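Side-chain contacts in thioredoxin (H-type,TRX-H) (PDB 5ZF2), which is a thioredoxin-like bacterial effector that inhibits ASK1-MAPK signalling cascades and thereby promotes pathogenesis during infection: residues A8-A13 against A18-D23; E3-A8 against K62-Q67; E36-P41 against S95-F100; Q66-S71 against T75-R80. One frame throughout, in Å; residues are numbered along the deposited sequence.

Contact 1: residues A8-A13 against A18-D23; sequences AAFTQA and APVLVD
F10 reaches from helix 7-15 to the valines of strand 20-25, a worked case of how one aromatic side chain can bind a helix to the sheet beneath it. Its CB lies beside the Y5 ring. CG then sits opposite the backbone N (chi1 177°), which carries the ring from the helix flank down toward the strand. CD1 approaches V20 CG1 at the border of contact, 4.2 Å away. CE1, one atom further on, is closer to both valines: V22 CG2 lies 3.6 Å from F10 CE1 and V20 CG1 3.9 Å. The tip, CZ, runs on to F68, the two rings meeting edge to face. One turn later A13 takes over the other branch of V20, its CB 3.8 Å from V20 CG2, so both V20 methyls are engaged by the helix. The two segments run nearly antiparallel at 148°, as befits the beta-alpha-beta crossover in which strand 2-4, helix 7-15 and strand 20-25 follow one another. No hydrogen bond links the segments, and the side-chain contacts of F10, A13, V20 and V22 are all carbon against carbon, implying attachment by shape and apolar burial.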
loop_
_atom_site.group_PDB
_atom_site.type_symbol
_atom_site.label_atom_id
_atom_site.label_comp_id
_atom_site.label_asym_id
_atom_site.label_seq_id
_atom_site.Cartn_x
_atom_site.Cartn_y
_atom_site.Cartn_z
ATOM N N ALA A 8 11.023 11.086 0.819
ATOM C CA ALA A 8 12.173 10.796 -0.030
ATOM C C ALA A 8 12.146 9.359 -0.544
ATOM O O ALA A 8 12.458 9.107 -1.713
ATOM C CB ALA A 8 13.474 11.069 0.723
ATOM N N ALA A 9 11.801 8.392 0.309
ATOM C CA ALA A 9 11.785 7.023 -0.193
ATOM C C ALA A 9 10.651 6.809 -1.198
ATOM O O ALA A 9 10.810 6.054 -2.163
ATOM C CB ALA A 9 11.690 6.032 0.969
ATOM N N PHE A 10 9.501 7.445 -0.989
ATOM C CA PHE A 10 8.389 7.283 -1.931
ATOM C C PHE A 10 8.732 7.878 -3.292
ATOM O O PHE A 10 8.509 7.243 -4.336
ATOM C CB PHE A 10 7.118 7.926 -1.373
ATOM C CG PHE A 10 5.942 7.859 -2.308
ATOM C CD1 PHE A 10 5.207 6.689 -2.446
ATOM C CD2 PHE A 10 5.569 8.968 -3.047
ATOM C CE1 PHE A 10 4.101 6.644 -3.317
ATOM C CE2 PHE A 10 4.479 8.925 -3.928
ATOM C CZ PHE A 10 3.747 7.767 -4.051
ATOM N N THR A 11 9.269 9.103 -3.310
ATOM C CA THR A 11 9.571 9.734 -4.587
ATOM C C THR A 11 10.635 8.944 -5.339
ATOM O O THR A 11 10.554 8.787 -6.567
ATOM C CB THR A 11 10.017 11.195 -4.396
ATOM O OG1 THR A 11 11.294 11.236 -3.774
ATOM C CG2 THR A 11 9.033 11.983 -3.538
ATOM N N GLN A 12 11.614 8.391 -4.616
ATOM C CA GLN A 12 12.635 7.598 -5.289
ATOM C C GLN A 12 12.042 6.301 -5.834
ATOM O O GLN A 12 12.372 5.886 -6.951
ATOM C CB GLN A 12 13.798 7.324 -4.340
ATOM C CG GLN A 12 14.867 6.428 -4.917
ATOM C CD GLN A 12 15.245 5.310 -3.967
ATOM O OE1 GLN A 12 16.043 5.518 -3.057
ATOM N NE2 GLN A 12 14.643 4.129 -4.145
ATOM N N ALA A 13 11.139 5.663 -5.079
ATOM C CA ALA A 13 10.452 4.484 -5.608
ATOM C C ALA A 13 9.644 4.819 -6.865
ATOM O O ALA A 13 9.697 4.081 -7.860
ATOM C CB ALA A 13 9.549 3.867 -4.531
ATOM N N ALA A 18 9.614 0.789 -10.635
ATOM C CA ALA A 18 8.987 -0.340 -9.962
ATOM C C ALA A 18 7.529 -0.029 -9.600
ATOM O O ALA A 18 7.165 1.134 -9.400
ATOM C CB ALA A 18 9.766 -0.706 -8.695
ATOM N N PRO A 19 6.691 -1.059 -9.480
ATOM C CA PRO A 19 5.364 -0.871 -8.879
ATOM C C PRO A 19 5.470 -0.463 -7.421
ATOM O O PRO A 19 6.368 -0.902 -6.695
ATOM C CB PRO A 19 4.701 -2.252 -8.998
ATOM C CG PRO A 19 5.717 -3.171 -9.573
ATOM C CD PRO A 19 7.029 -2.479 -9.688
ATOM N N VAL A 20 4.518 0.360 -6.984
ATOM C CA VAL A 20 4.514 0.893 -5.624
ATOM C C VAL A 20 3.141 0.702 -5.007
ATOM O O VAL A 20 2.126 1.034 -5.631
ATOM C CB VAL A 20 4.888 2.384 -5.593
ATOM C CG1 VAL A 20 4.740 2.900 -4.192
ATOM C CG2 VAL A 20 6.330 2.560 -6.104
ATOM N N LEU A 21 3.108 0.201 -3.776
ATOM C CA LEU A 21 1.862 0.043 -3.045
ATOM C C LEU A 21 1.880 1.006 -1.872
ATOM O O LEU A 21 2.780 0.944 -1.021
ATOM C CB LEU A 21 1.679 -1.391 -2.544
ATOM C CG LEU A 21 0.425 -1.537 -1.698
ATOM C CD1 LEU A 21 -0.828 -1.451 -2.598
ATOM C CD2 LEU A 21 0.451 -2.862 -0.894
ATOM N N VAL A 22 0.884 1.867 -1.809
ATOM C CA VAL A 22 0.660 2.723 -0.652
ATOM C C VAL A 22 -0.384 2.032 0.215
ATOM O O VAL A 22 -1.517 1.801 -0.233
ATOM C CB VAL A 22 0.201 4.127 -1.086
ATOM C CG1 VAL A 22 -0.308 4.933 0.106
ATOM C CG2 VAL A 22 1.352 4.847 -1.783
ATOM N N ASP A 23 -0.014 1.720 1.450
ATOM C CA ASP A 23 -0.836 0.933 2.363
ATOM C C ASP A 23 -1.113 1.801 3.582
ATOM O O ASP A 23 -0.248 1.951 4.452
ATOM C CB ASP A 23 -0.129 -0.367 2.745
ATOM C CG ASP A 23 -0.894 -1.182 3.777
ATOM O OD1 ASP A 23 -1.970 -0.762 4.239
ATOM O OD2 ASP A 23 -0.394 -2.262 4.136
#

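Contact 2: residues E3-A8 against K62-Q67; sequences EPYSDA and KAALQQ
Both Y5 and Q67 throw CG to the side opposite the backbone N (chi1 178° and 170°), and Q67 then runs on extended, so that two long side chains from different parts of the chain bring their ends together. The ring of Y5 spans the gap to helix 62-68. A64 meets it with a methyl laid over one face: CB stands 4.2 Å from the centroid of the Y5 ring and 24° from its normal, displaced toward the rim by CE2, a CH-pi contact. The polar end belongs to Q67. Its OE1 comes within 3.0 Å of Y5 OH, the amide plane being perpendicular to the ring, while D7 OD1 approaches the same Y5 OH to 2.9 Å from within the tyrosine's own segment, so both oxygens lie close to the hydroxyl. Next in line, S6 is the N-cap of helix 7-15 and turns its OG to the N of A9. Y5 lies in the bend between strand 2-4 and that helix, its carbonyl receiving Q61 NE2. Below, Y5 and A64 both rest on V56 of strand 52-57. Helix 7-15, which follows Y5, lies on the same face of the sheet as helix 62-68, and its F10 also touches Q67, with the Y5 ring touching both A64 and F10.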
loop_
_atom_site.group_PDB
_atom_site.type_symbol
_atom_site.label_atom_id
_atom_site.label_comp_id
_atom_site.label_asym_id
_atom_site.label_seq_id
_atom_site.Cartn_x
_atom_site.Cartn_y
_atom_site.Cartn_z
ATOM N N GLU A 3 8.372 -0.612 3.846
ATOM C CA GLU A 3 9.042 0.383 4.664
ATOM C C GLU A 3 8.033 1.441 5.072
ATOM O O GLU A 3 6.964 1.554 4.453
ATOM C CB GLU A 3 10.234 0.997 3.914
ATOM C CG GLU A 3 9.882 1.867 2.724
ATOM C CD GLU A 3 11.064 1.942 1.731
ATOM O OE1 GLU A 3 11.122 1.133 0.771
ATOM O OE2 GLU A 3 11.960 2.789 1.938
ATOM N N PRO A 4 8.301 2.193 6.140
ATOM C CA PRO A 4 7.420 3.299 6.505
ATOM C C PRO A 4 7.446 4.355 5.419
ATOM O O PRO A 4 8.479 4.601 4.787
ATOM C CB PRO A 4 8.029 3.847 7.808
ATOM C CG PRO A 4 9.080 2.901 8.204
ATOM C CD PRO A 4 9.501 2.129 6.997
ATOM N N TYR A 5 6.302 4.995 5.220
ATOM C CA TYR A 5 6.254 6.111 4.293
ATOM C C TYR A 5 7.193 7.228 4.744
ATOM O O TYR A 5 7.202 7.632 5.916
ATOM C CB TYR A 5 4.835 6.674 4.158
ATOM C CG TYR A 5 4.828 7.864 3.238
ATOM C CD1 TYR A 5 4.719 7.701 1.855
ATOM C CD2 TYR A 5 5.027 9.148 3.743
ATOM C CE1 TYR A 5 4.751 8.799 1.010
ATOM C CE2 TYR A 5 5.079 10.226 2.924
ATOM C CZ TYR A 5 4.929 10.056 1.564
ATOM O OH TYR A 5 4.973 11.184 0.784
ATOM N N SER A 6 7.974 7.720 3.786
ATOM C CA SER A 6 8.662 8.997 3.873
ATOM C C SER A 6 8.638 9.598 2.484
ATOM O O SER A 6 8.543 8.872 1.488
ATOM C CB SER A 6 10.106 8.859 4.374
ATOM O OG SER A 6 10.950 8.300 3.381
ATOM N N ASP A 7 8.644 10.933 2.439
ATOM C CA ASP A 7 8.671 11.655 1.170
ATOM C C ASP A 7 9.798 11.155 0.279
ATOM O O ASP A 7 9.572 10.805 -0.883
ATOM C CB ASP A 7 8.834 13.159 1.412
ATOM C CG ASP A 7 7.656 13.773 2.158
ATOM O OD1 ASP A 7 6.568 13.159 2.138
ATOM O OD2 ASP A 7 7.826 14.873 2.753
ATOM N N ALA A 8 11.023 11.086 0.819
ATOM C CA ALA A 8 12.173 10.796 -0.030
ATOM C C ALA A 8 12.146 9.359 -0.544
ATOM O O ALA A 8 12.458 9.107 -1.713
ATOM C CB ALA A 8 13.474 11.069 0.723
ATOM N N LYS A 62 -0.389 13.208 8.100
ATOM C CA LYS A 62 -1.554 13.819 7.481
ATOM C C LYS A 62 -1.225 14.435 6.121
ATOM O O LYS A 62 -2.072 14.429 5.218
ATOM C CB LYS A 62 -2.147 14.846 8.452
ATOM C CG LYS A 62 -2.601 14.191 9.777
ATOM C CD LYS A 62 -3.751 13.217 9.477
ATOM C CE LYS A 62 -4.561 12.836 10.698
ATOM N NZ LYS A 62 -5.486 11.684 10.435
ATOM N N ALA A 63 -0.009 14.955 5.937
ATOM C CA ALA A 63 0.367 15.482 4.628
ATOM C C ALA A 63 0.336 14.385 3.574
ATOM O O ALA A 63 -0.072 14.619 2.423
ATOM C CB ALA A 63 1.752 16.134 4.692
ATOM N N ALA A 64 0.726 13.164 3.958
ATOM C CA ALA A 64 0.665 12.045 3.024
ATOM C C ALA A 64 -0.775 11.735 2.623
ATOM O O ALA A 64 -1.049 11.447 1.450
ATOM C CB ALA A 64 1.340 10.811 3.642
ATOM N N LEU A 65 -1.719 11.821 3.569
ATOM C CA LEU A 65 -3.109 11.508 3.233
ATOM C C LEU A 65 -3.660 12.457 2.174
ATOM O O LEU A 65 -4.376 12.027 1.259
ATOM C CB LEU A 65 -3.990 11.566 4.477
ATOM C CG LEU A 65 -3.654 10.600 5.619
ATOM C CD1 LEU A 65 -4.702 10.740 6.738
ATOM C CD2 LEU A 65 -3.589 9.182 5.086
ATOM N N GLN A 66 -3.389 13.756 2.311
ATOM C CA GLN A 66 -3.880 14.706 1.320
ATOM C C GLN A 66 -3.285 14.415 -0.049
ATOM O O GLN A 66 -3.991 14.427 -1.060
ATOM C CB GLN A 66 -3.558 16.139 1.745
ATOM C CG GLN A 66 -4.520 16.697 2.782
ATOM C CD GLN A 66 -5.952 16.814 2.268
ATOM O OE1 GLN A 66 -6.181 17.082 1.086
ATOM N NE2 GLN A 66 -6.922 16.614 3.159
ATOM N N GLN A 67 -1.991 14.124 -0.093
ATOM C CA GLN A 67 -1.332 13.786 -1.350
ATOM C C GLN A 67 -2.014 12.608 -2.056
ATOM O O GLN A 67 -2.151 12.595 -3.288
ATOM C CB GLN A 67 0.129 13.464 -1.042
ATOM C CG GLN A 67 0.910 12.860 -2.175
ATOM C CD GLN A 67 2.372 12.625 -1.783
ATOM O OE1 GLN A 67 2.681 12.418 -0.609
ATOM N NE2 GLN A 67 3.266 12.647 -2.759
#

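Contact 3: residues E36-P41 against S95-F100; sequences ERELTP and SALSDF. With SO4 (sulfate ion), chain B.
L97 of helix 94-102 packs against E38 and L39 of helix 30-43, the pair of helices that in the thioredoxin fold covers the face of the sheet away from helices 7-15 and 62-68. Helix 30-43 begins at what is probably the family's CxxC redox motif, and the present contact lies further along it. L97 meets the two side chains with different parts of itself. Its CB lies 4.1 Å from L39 CD2, the two leucines crossing at about a right angle, and both also rest on L76 of the sheet. L97 CD1 points instead to E38, which touches it at two points: E38 OE1 lies 3.5 Å from L97 CD1 and E38 CB 4.0 Å from the same methyl, with CG arching away between them. These two side chains likewise cross at about a right angle.

Helix 30-43 is kinked at P41, whose ring nitrogen has no hydrogen to give to the turn before. Just ahead of the kink, E36 O accepts two bonds: from T40 N at 3.0 Å and from T40 OG1 at 2.9 Å, the hydroxyl standing 43° above the carbonyl plane. The opposing helix starts on a sulfate ion, probably from the crystallisation liquor, which S93 OG also binds. S95 OG, placed between backbone N and carbonyl carbon (chi1 64°), bonds to sulfate O4 at 2.9 Å, while S95 N bonds to sulfate O1 at 2.8 Å.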
loop_
_atom_site.group_PDB
_atom_site.type_symbol
_atom_site.label_atom_id
_atom_site.label_comp_id
_atom_site.label_asym_id
_atom_site.label_seq_id
_atom_site.Cartn_x
_atom_site.Cartn_y
_atom_site.Cartn_z
ATOM N N GLU A 36 -3.181 -6.697 7.002
ATOM C CA GLU A 36 -1.747 -6.874 7.154
ATOM C C GLU A 36 -1.371 -8.340 7.194
ATOM O O GLU A 36 -0.532 -8.763 6.495
ATOM C CB GLU A 36 -1.182 -6.111 8.353
ATOM C CG GLU A 36 0.246 -6.489 8.727
ATOM C CD GLU A 36 0.810 -5.670 9.872
ATOM O OE1 GLU A 36 1.722 -4.853 9.651
ATOM O OE2 GLU A 36 0.338 -5.825 11.007
ATOM N N ARG A 37 -2.067 -9.111 7.984
ATOM C CA ARG A 37 -1.994 -10.556 7.961
ATOM C C ARG A 37 -1.939 -11.223 6.618
ATOM O O ARG A 37 -1.191 -12.092 6.378
ATOM C CB ARG A 37 -3.216 -11.137 8.649
ATOM C CG ARG A 37 -2.994 -11.451 10.051
ATOM C CD ARG A 37 -2.634 -10.252 10.848
ATOM N NE ARG A 37 -3.397 -10.256 12.069
ATOM C CZ ARG A 37 -2.836 -10.441 13.234
ATOM N NH1 ARG A 37 -1.527 -10.629 13.276
ATOM N NH2 ARG A 37 -3.559 -10.449 14.334
ATOM N N GLU A 38 -2.844 -10.848 5.778
ATOM C CA GLU A 38 -3.019 -11.504 4.490
ATOM C C GLU A 38 -2.089 -10.952 3.430
ATOM O O GLU A 38 -1.692 -11.690 2.523
ATOM C CB GLU A 38 -4.479 -11.365 4.046
ATOM C CG GLU A 38 -5.411 -12.013 5.090
ATOM C CD GLU A 38 -6.878 -11.716 4.842
ATOM O OE1 GLU A 38 -7.152 -10.797 4.052
ATOM O OE2 GLU A 38 -7.724 -12.381 5.479
ATOM N N LEU A 39 -1.741 -9.671 3.539
ATOM C CA LEU A 39 -0.818 -9.035 2.613
ATOM C C LEU A 39 0.633 -9.468 2.850
ATOM O O LEU A 39 1.408 -9.586 1.890
ATOM C CB LEU A 39 -0.950 -7.518 2.735
ATOM C CG LEU A 39 -2.192 -6.912 2.080
ATOM C CD1 LEU A 39 -2.277 -5.456 2.442
ATOM C CD2 LEU A 39 -2.157 -7.111 0.571
ATOM N N THR A 40 1.033 -9.672 4.105
ATOM C CA THR A 40 2.442 -9.992 4.369
ATOM C C THR A 40 2.952 -11.177 3.560
ATOM O O THR A 40 3.971 -11.016 2.871
ATOM C CB THR A 40 2.666 -10.177 5.875
ATOM O OG1 THR A 40 2.364 -8.937 6.533
ATOM C CG2 THR A 40 4.110 -10.591 6.181
ATOM N N PRO A 41 2.290 -12.337 3.516
ATOM C CA PRO A 41 2.791 -13.402 2.636
ATOM C C PRO A 41 2.704 -13.047 1.163
ATOM O O PRO A 41 3.553 -13.481 0.377
ATOM C CB PRO A 41 1.900 -14.601 2.981
ATOM C CG PRO A 41 0.667 -13.996 3.531
ATOM C CD PRO A 41 1.089 -12.774 4.258
ATOM N N SER A 95 -8.064 -13.792 -1.771
ATOM C CA SER A 95 -7.993 -13.851 -3.228
ATOM C C SER A 95 -8.176 -12.475 -3.867
ATOM O O SER A 95 -7.568 -12.188 -4.907
ATOM C CB SER A 95 -9.034 -14.839 -3.763
ATOM O OG SER A 95 -10.338 -14.400 -3.475
ATOM N N ALA A 96 -8.997 -11.608 -3.274
ATOM C CA ALA A 96 -9.176 -10.277 -3.845
ATOM C C ALA A 96 -7.919 -9.434 -3.683
ATOM O O ALA A 96 -7.537 -8.697 -4.599
ATOM C CB ALA A 96 -10.383 -9.572 -3.202
ATOM N N LEU A 97 -7.265 -9.528 -2.518
ATOM C CA LEU A 97 -6.031 -8.786 -2.282
ATOM C C LEU A 97 -4.918 -9.269 -3.202
ATOM O O LEU A 97 -4.156 -8.458 -3.747
ATOM C CB LEU A 97 -5.604 -8.931 -0.816
ATOM C CG LEU A 97 -6.554 -8.291 0.195
ATOM C CD1 LEU A 97 -6.070 -8.594 1.591
ATOM C CD2 LEU A 97 -6.582 -6.787 0.021
ATOM N N SER A 98 -4.786 -10.589 -3.358
ATOM C CA SER A 98 -3.859 -11.139 -4.346
ATOM C C SER A 98 -4.137 -10.568 -5.735
ATOM O O SER A 98 -3.224 -10.135 -6.446
ATOM C CB SER A 98 -3.968 -12.661 -4.362
ATOM O OG SER A 98 -3.180 -13.201 -5.389
ATOM N N ASP A 99 -5.395 -10.562 -6.142
ATOM C CA ASP A 99 -5.689 -10.090 -7.493
ATOM C C ASP A 99 -5.447 -8.591 -7.623
ATOM O O ASP A 99 -5.017 -8.125 -8.685
ATOM C CB ASP A 99 -7.124 -10.448 -7.860
ATOM C CG ASP A 99 -7.419 -10.202 -9.324
ATOM O OD1 ASP A 99 -6.778 -10.839 -10.187
ATOM O OD2 ASP A 99 -8.264 -9.349 -9.596
ATOM N N PHE A 100 -5.683 -7.835 -6.545
ATOM C CA PHE A 100 -5.420 -6.395 -6.528
ATOM C C PHE A 100 -3.954 -6.097 -6.842
ATOM O O PHE A 100 -3.639 -5.127 -7.542
ATOM C CB PHE A 100 -5.786 -5.816 -5.159
ATOM C CG PHE A 100 -5.528 -4.327 -5.032
ATOM C CD1 PHE A 100 -6.424 -3.410 -5.559
ATOM C CD2 PHE A 100 -4.390 -3.862 -4.389
ATOM C CE1 PHE A 100 -6.177 -2.032 -5.458
ATOM C CE2 PHE A 100 -4.138 -2.504 -4.263
ATOM C CZ PHE A 100 -5.035 -1.585 -4.785
HETATM S S SO4 B . -11.050 -16.107 -0.389
HETATM O O1 SO4 B . -9.637 -15.751 -0.435
HETATM O O2 SO4 B . -11.233 -17.317 0.398
HETATM O O3 SO4 B . -11.822 -15.024 0.260
HETATM O O4 SO4 B . -11.537 -16.328 -1.752
#

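Contact 4: residues Q66-S71 against T75-R80; sequences QQFRVS and TLILYR
The F68 ring receives the hydroxyl of Y79 at its edge: Y79 OH lies near the plane of the phenylalanine, 3.1 Å from F68 CD1. One face of the same ring carries CG of its chain neighbour Q67, 4.2 Å above the plane and shifted toward the rim. An aromatic edge directed at an oxygen is consistent with a weak electrostatic attraction, the ring hydrogens being slightly positive. The rings themselves are inclined to one another, and F68 CE1 approaches the Y79 ring obliquely. I77 brings its terminal methyl to the base of the phenylalanine side chain, CD1 3.7 Å from F68 CB, meeting the ring obliquely. V70 joins F68 on the same I77 CD1, with its CG2 at 3.8 Å.

These side chains seal the junction between helix 62-68 and strand 75-80 in the thioredoxin fold. The helix ends in a Schellman motif, R69 taking a positive phi of 58°, and the chain then turns back so that V70 too faces the strand. In thioredoxins generally, this strand follows a loop with a cis-proline; the three residues between the present segments include no proline. At the start of the strand V70 and T75 slide past each other in opposite directions, V70 CG1 coming 3.9 Å from T75 OG1. That hydroxyl bonds to Q72 O and also accepts from a water 2.9 Å from T75 OG1. The water in turn accepts from S71 N at 3.0 Å, bridging the S71 backbone N to the T75 hydroxyl. F68 O, beside the isoleucine methyl, is bonded by R87 NH2 from strand 83-89.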
loop_
_atom_site.group_PDB
_atom_site.type_symbol
_atom_site.label_atom_id
_atom_site.label_comp_id
_atom_site.label_asym_id
_atom_site.label_seq_id
_atom_site.Cartn_x
_atom_site.Cartn_y
_atom_site.Cartn_z
ATOM N N GLN A 66 -3.389 13.756 2.311
ATOM C CA GLN A 66 -3.880 14.706 1.320
ATOM C C GLN A 66 -3.285 14.415 -0.049
ATOM O O GLN A 66 -3.991 14.427 -1.060
ATOM C CB GLN A 66 -3.558 16.139 1.745
ATOM C CG GLN A 66 -4.520 16.697 2.782
ATOM C CD GLN A 66 -5.952 16.814 2.268
ATOM O OE1 GLN A 66 -6.181 17.082 1.086
ATOM N NE2 GLN A 66 -6.922 16.614 3.159
ATOM N N GLN A 67 -1.991 14.124 -0.093
ATOM C CA GLN A 67 -1.332 13.786 -1.350
ATOM C C GLN A 67 -2.014 12.608 -2.056
ATOM O O GLN A 67 -2.151 12.595 -3.288
ATOM C CB GLN A 67 0.129 13.464 -1.042
ATOM C CG GLN A 67 0.910 12.860 -2.175
ATOM C CD GLN A 67 2.372 12.625 -1.783
ATOM O OE1 GLN A 67 2.681 12.418 -0.609
ATOM N NE2 GLN A 67 3.266 12.647 -2.759
ATOM N N PHE A 68 -2.424 11.601 -1.293
ATOM C CA PHE A 68 -3.007 10.378 -1.819
ATOM C C PHE A 68 -4.529 10.419 -1.891
ATOM O O PHE A 68 -5.126 9.457 -2.381
ATOM C CB PHE A 68 -2.559 9.197 -0.948
ATOM C CG PHE A 68 -1.069 8.948 -0.996
ATOM C CD1 PHE A 68 -0.427 8.793 -2.208
ATOM C CD2 PHE A 68 -0.310 8.901 0.177
ATOM C CE1 PHE A 68 0.937 8.572 -2.266
ATOM C CE2 PHE A 68 1.054 8.693 0.125
ATOM C CZ PHE A 68 1.680 8.526 -1.099
ATOM N N ARG A 69 -5.157 11.504 -1.428
ATOM C CA ARG A 69 -6.610 11.656 -1.445
ATOM C C ARG A 69 -7.247 10.506 -0.657
ATOM O O ARG A 69 -8.101 9.762 -1.148
ATOM C CB ARG A 69 -7.116 11.747 -2.897
ATOM C CG ARG A 69 -8.643 11.797 -3.111
ATOM C CD ARG A 69 -9.036 11.888 -4.604
ATOM N NE ARG A 69 -9.053 10.568 -5.246
ATOM C CZ ARG A 69 -9.976 9.632 -5.035
ATOM N NH1 ARG A 69 -10.979 9.833 -4.189
ATOM N NH2 ARG A 69 -9.905 8.477 -5.674
ATOM N N VAL A 70 -6.771 10.331 0.573
ATOM C CA VAL A 70 -7.158 9.220 1.436
ATOM C C VAL A 70 -7.975 9.763 2.591
ATOM O O VAL A 70 -7.522 10.666 3.302
ATOM C CB VAL A 70 -5.930 8.460 1.966
ATOM C CG1 VAL A 70 -6.341 7.454 3.054
ATOM C CG2 VAL A 70 -5.228 7.766 0.817
ATOM N N SER A 71 -9.168 9.201 2.789
ATOM C CA SER A 71 -10.010 9.596 3.902
ATOM C C SER A 71 -10.290 8.469 4.883
ATOM O O SER A 71 -10.900 8.727 5.923
ATOM C CB SER A 71 -11.350 10.166 3.395
ATOM O OG SER A 71 -12.061 9.216 2.609
ATOM N N THR A 75 -7.048 1.819 3.317
ATOM C CA THR A 75 -6.980 2.154 1.894
ATOM C C THR A 75 -5.672 1.617 1.327
ATOM O O THR A 75 -4.608 1.781 1.946
ATOM C CB THR A 75 -7.049 3.669 1.648
ATOM O OG1 THR A 75 -8.247 4.214 2.209
ATOM C CG2 THR A 75 -7.036 3.967 0.148
ATOM N N LEU A 76 -5.755 0.960 0.165
ATOM C CA LEU A 76 -4.585 0.491 -0.582
ATOM C C LEU A 76 -4.608 1.163 -1.944
ATOM O O LEU A 76 -5.668 1.218 -2.596
ATOM C CB LEU A 76 -4.597 -1.034 -0.781
ATOM C CG LEU A 76 -4.708 -1.918 0.460
ATOM C CD1 LEU A 76 -4.928 -3.400 0.063
ATOM C CD2 LEU A 76 -3.448 -1.758 1.272
ATOM N N ILE A 77 -3.468 1.691 -2.362
ATOM C CA ILE A 77 -3.352 2.348 -3.659
ATOM C C ILE A 77 -2.174 1.748 -4.401
ATOM O O ILE A 77 -1.052 1.746 -3.888
ATOM C CB ILE A 77 -3.148 3.863 -3.537
ATOM C CG1 ILE A 77 -4.199 4.467 -2.593
ATOM C CG2 ILE A 77 -3.175 4.479 -4.975
ATOM C CD1 ILE A 77 -3.898 5.929 -2.208
ATOM N N LEU A 78 -2.411 1.280 -5.613
ATOM C CA LEU A 78 -1.359 0.619 -6.377
ATOM C C LEU A 78 -0.903 1.575 -7.468
ATOM O O LEU A 78 -1.726 2.127 -8.198
ATOM C CB LEU A 78 -1.838 -0.705 -6.979
ATOM C CG LEU A 78 -0.774 -1.455 -7.802
ATOM C CD1 LEU A 78 0.436 -1.894 -6.916
ATOM C CD2 LEU A 78 -1.362 -2.668 -8.523
ATOM N N TYR A 79 0.402 1.783 -7.559
ATOM C CA TYR A 79 0.997 2.572 -8.628
ATOM C C TYR A 79 1.848 1.680 -9.509
ATOM O O TYR A 79 2.484 0.738 -9.029
ATOM C CB TYR A 79 1.880 3.702 -8.076
ATOM C CG TYR A 79 1.143 4.732 -7.292
ATOM C CD1 TYR A 79 0.781 4.488 -5.984
ATOM C CD2 TYR A 79 0.815 5.961 -7.853
ATOM C CE1 TYR A 79 0.110 5.426 -5.242
ATOM C CE2 TYR A 79 0.124 6.916 -7.117
ATOM C CZ TYR A 79 -0.224 6.634 -5.819
ATOM O OH TYR A 79 -0.876 7.557 -5.067
ATOM N N ARG A 80 1.864 1.988 -10.807
ATOM C CA ARG A 80 2.819 1.387 -11.732
ATOM C C ARG A 80 3.435 2.512 -12.545
ATOM O O ARG A 80 2.716 3.392 -13.038
ATOM C CB ARG A 80 2.159 0.326 -12.632
ATOM C CG ARG A 80 1.842 -0.962 -11.856
ATOM C CD ARG A 80 1.164 -2.048 -12.683
ATOM N NE ARG A 80 0.964 -3.263 -11.898
ATOM C CZ ARG A 80 0.012 -4.150 -12.157
ATOM N NH1 ARG A 80 -0.795 -3.933 -13.168
ATOM N NH2 ARG A 80 -0.149 -5.250 -11.418
HETATM O O HOH W 1 -9.663 6.556 1.394
#

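How the contacts relate
From the N terminus, contact 2 opens first, on residues 3-8. Contact 1 starts at the shared A8 and closes after one short turn at 18-23, well within the span of contact 2. Contact 3 opens next, at 36-41, before contact 2 closes at 62-67, so these two long loops cross. Contact 4 begins on the last residues of contact 2, sharing Q66 and Q67, and closes at 75-80, inside the span that contact 3 completes at 95-100. Contacts 1 and 4 join helices 7-15 and 62-68 to one face of the sheet, and contact 2 ties the bend before helix 7-15 to helix 62-68; contact 3 pairs helices 30-43 and 94-102 on the opposite face.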